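6-phosphogluconolactonase (Thermotoga maritima, PDB 1VL1) hydrolyses 6-phosphogluconolactone to 6-phosphogluconate, the second step of the oxidative stage of the pentose phosphate pathway. Local coordinates at residues Asp23-Phe28 with Gly54-Pro59. Sequence-based numbering, arbitrary orientation.
Sequences DGYVDF and GRTPLP
Val26 and Pro59, in the first turns of the helices 25-43 and 57-64, bring the two backbones to their nearest approach, 7.2 Å between CA atoms, and no hydrogen bond spans the gap. What joins the segments is a sparse van der Waals contact that buries about 131 Å², both sides summed, an example of a helix start and the segment 54-59 meeting through a few side chains. The two methyls of Val26 divide the work at Pro59: CG2 lies 4.3 Å from Pro59 CB on the proline ring, while CG1, anti to the backbone N (chi1 171°), reaches 4.0 Å from the carbonyl oxygen, Pro59 O. Beside this pair, the side chains of Tyr25 and Thr56 cross at about a right angle. The methyl of Thr56 touches the far end of the ring obliquely, with CG2 4.0 Å from Tyr25 OH and 4.1 Å from Tyr25 CE2. Although the phenol oxygen ends against this methyl, its polar need is met by a hydrogen bond to the carbonyl oxygen of Phe229, which ties the ring to strand 225-231. At the start of helix 25-43, Gly24 is the N-cap residue. Thr56 also lies near a bound citrate, probably from the crystallisation liquor, which accepts a hydrogen bond from Arg55 N. In an alpha/beta fold consistent with the Rossmann-like clan of this family, Leu196 of strand 192-198 touches both Tyr25 and Thr56, and Arg198 packs on Tyr25 and Val26, so Tyr25, Val26 and Thr56 gather on this strand of the mixed sheet, while Leu58 packs against helix 92-101.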
loop_
_atom_site.group_PDB
_atom_site.type_symbol
_atom_site.label_atom_id
_atom_site.label_comp_id
_atom_site.label_asym_id
_atom_site.label_seq_id
_atom_site.Cartn_x
_atom_site.Cartn_y
_atom_site.Cartn_z
ATOM N N ASP A 23 -14.280 17.219 5.153
ATOM C CA ASP A 23 -15.507 16.517 5.429
ATOM C C ASP A 23 -15.711 15.442 4.363
ATOM O O ASP A 23 -15.282 15.604 3.232
ATOM C CB ASP A 23 -16.642 17.504 5.368
ATOM C CG ASP A 23 -17.763 17.093 6.196
ATOM O OD1 ASP A 23 -17.787 17.451 7.387
ATOM O OD2 ASP A 23 -18.663 16.390 5.736
ATOM N N GLY A 24 -16.339 14.331 4.717
ATOM C CA GLY A 24 -16.567 13.240 3.770
ATOM C C GLY A 24 -15.308 12.576 3.225
ATOM O O GLY A 24 -15.287 12.134 2.069
ATOM N N TYR A 25 -14.298 12.418 4.078
ATOM C CA TYR A 25 -12.986 11.944 3.626
ATOM C C TYR A 25 -13.105 10.581 2.963
ATOM O O TYR A 25 -12.697 10.384 1.816
ATOM C CB TYR A 25 -12.022 11.884 4.804
ATOM C CG TYR A 25 -10.669 11.400 4.401
ATOM C CD1 TYR A 25 -9.734 12.288 3.877
ATOM C CD2 TYR A 25 -10.330 10.052 4.513
ATOM C CE1 TYR A 25 -8.466 11.829 3.455
ATOM C CE2 TYR A 25 -9.094 9.564 4.100
ATOM C CZ TYR A 25 -8.136 10.472 3.578
ATOM O OH TYR A 25 -6.909 9.954 3.184
ATOM N N VAL A 26 -13.606 9.604 3.716
ATOM C CA VAL A 26 -13.639 8.262 3.209
ATOM C C VAL A 26 -14.440 8.156 1.917
ATOM O O VAL A 26 -13.993 7.498 0.976
ATOM C CB VAL A 26 -14.147 7.269 4.279
ATOM C CG1 VAL A 26 -14.374 5.906 3.678
ATOM C CG2 VAL A 26 -13.139 7.179 5.435
ATOM N N ASP A 27 -15.639 8.739 1.888
ATOM C CA ASP A 27 -16.462 8.705 0.682
ATOM C C ASP A 27 -15.754 9.306 -0.530
ATOM O O ASP A 27 -15.799 8.748 -1.597
ATOM C CB ASP A 27 -17.803 9.377 0.922
ATOM C CG ASP A 27 -18.728 8.519 1.787
ATOM O OD1 ASP A 27 -18.466 7.296 1.919
ATOM O OD2 ASP A 27 -19.690 8.978 2.402
ATOM N N PHE A 28 -15.050 10.410 -0.331
ATOM C CA PHE A 28 -14.355 11.056 -1.432
ATOM C C PHE A 28 -13.243 10.171 -1.948
ATOM O O PHE A 28 -13.102 9.954 -3.161
ATOM C CB PHE A 28 -13.808 12.374 -0.968
ATOM C CG PHE A 28 -13.153 13.181 -2.049
ATOM C CD1 PHE A 28 -13.884 14.036 -2.851
ATOM C CD2 PHE A 28 -11.794 13.059 -2.274
ATOM C CE1 PHE A 28 -13.264 14.788 -3.829
ATOM C CE2 PHE A 28 -11.164 13.836 -3.279
ATOM C CZ PHE A 28 -11.883 14.645 -4.043
ATOM N N GLY A 54 -2.967 -0.322 8.025
ATOM C CA GLY A 54 -2.984 0.828 8.907
ATOM C C GLY A 54 -4.316 1.506 9.038
ATOM O O GLY A 54 -5.265 1.219 8.325
ATOM N N ARG A 55 -4.359 2.458 9.945
ATOM C CA ARG A 55 -5.634 2.985 10.403
ATOM C C ARG A 55 -6.353 3.801 9.378
ATOM O O ARG A 55 -7.569 3.889 9.441
ATOM C CB ARG A 55 -5.435 3.776 11.685
ATOM C CG ARG A 55 -4.941 2.815 12.781
ATOM C CD ARG A 55 -4.868 3.373 14.186
ATOM N NE ARG A 55 -3.674 4.205 14.413
ATOM C CZ ARG A 55 -3.595 5.095 15.400
ATOM N NH1 ARG A 55 -4.620 5.265 16.228
ATOM N NH2 ARG A 55 -2.511 5.821 15.561
ATOM N N THR A 56 -5.633 4.426 8.444
ATOM C CA THR A 56 -6.332 5.209 7.440
ATOM C C THR A 56 -6.860 4.439 6.224
ATOM O O THR A 56 -7.995 4.667 5.843
ATOM C CB THR A 56 -5.533 6.448 7.019
ATOM O OG1 THR A 56 -5.224 7.197 8.193
ATOM C CG2 THR A 56 -6.380 7.347 6.219
ATOM N N PRO A 57 -6.066 3.593 5.578
ATOM C CA PRO A 57 -6.574 2.788 4.470
ATOM C C PRO A 57 -7.711 1.809 4.809
ATOM O O PRO A 57 -8.575 1.564 3.976
ATOM C CB PRO A 57 -5.310 2.078 3.983
ATOM C CG PRO A 57 -4.169 2.961 4.417
ATOM C CD PRO A 57 -4.602 3.446 5.729
ATOM N N LEU A 58 -7.687 1.224 5.991
ATOM C CA LEU A 58 -8.634 0.137 6.269
ATOM C C LEU A 58 -10.101 0.541 6.101
ATOM O O LEU A 58 -10.855 -0.203 5.434
ATOM C CB LEU A 58 -8.386 -0.506 7.648
ATOM C CG LEU A 58 -7.072 -1.269 7.754
ATOM C CD1 LEU A 58 -6.758 -1.606 9.166
ATOM C CD2 LEU A 58 -7.153 -2.507 6.869
ATOM N N PRO A 59 -10.546 1.682 6.641
ATOM C CA PRO A 59 -11.920 2.107 6.424
ATOM C C PRO A 59 -12.235 2.346 4.962
ATOM O O PRO A 59 -13.367 2.150 4.542
ATOM C CB PRO A 59 -12.046 3.424 7.238
ATOM C CG PRO A 59 -10.961 3.370 8.161
ATOM C CD PRO A 59 -9.878 2.577 7.590
#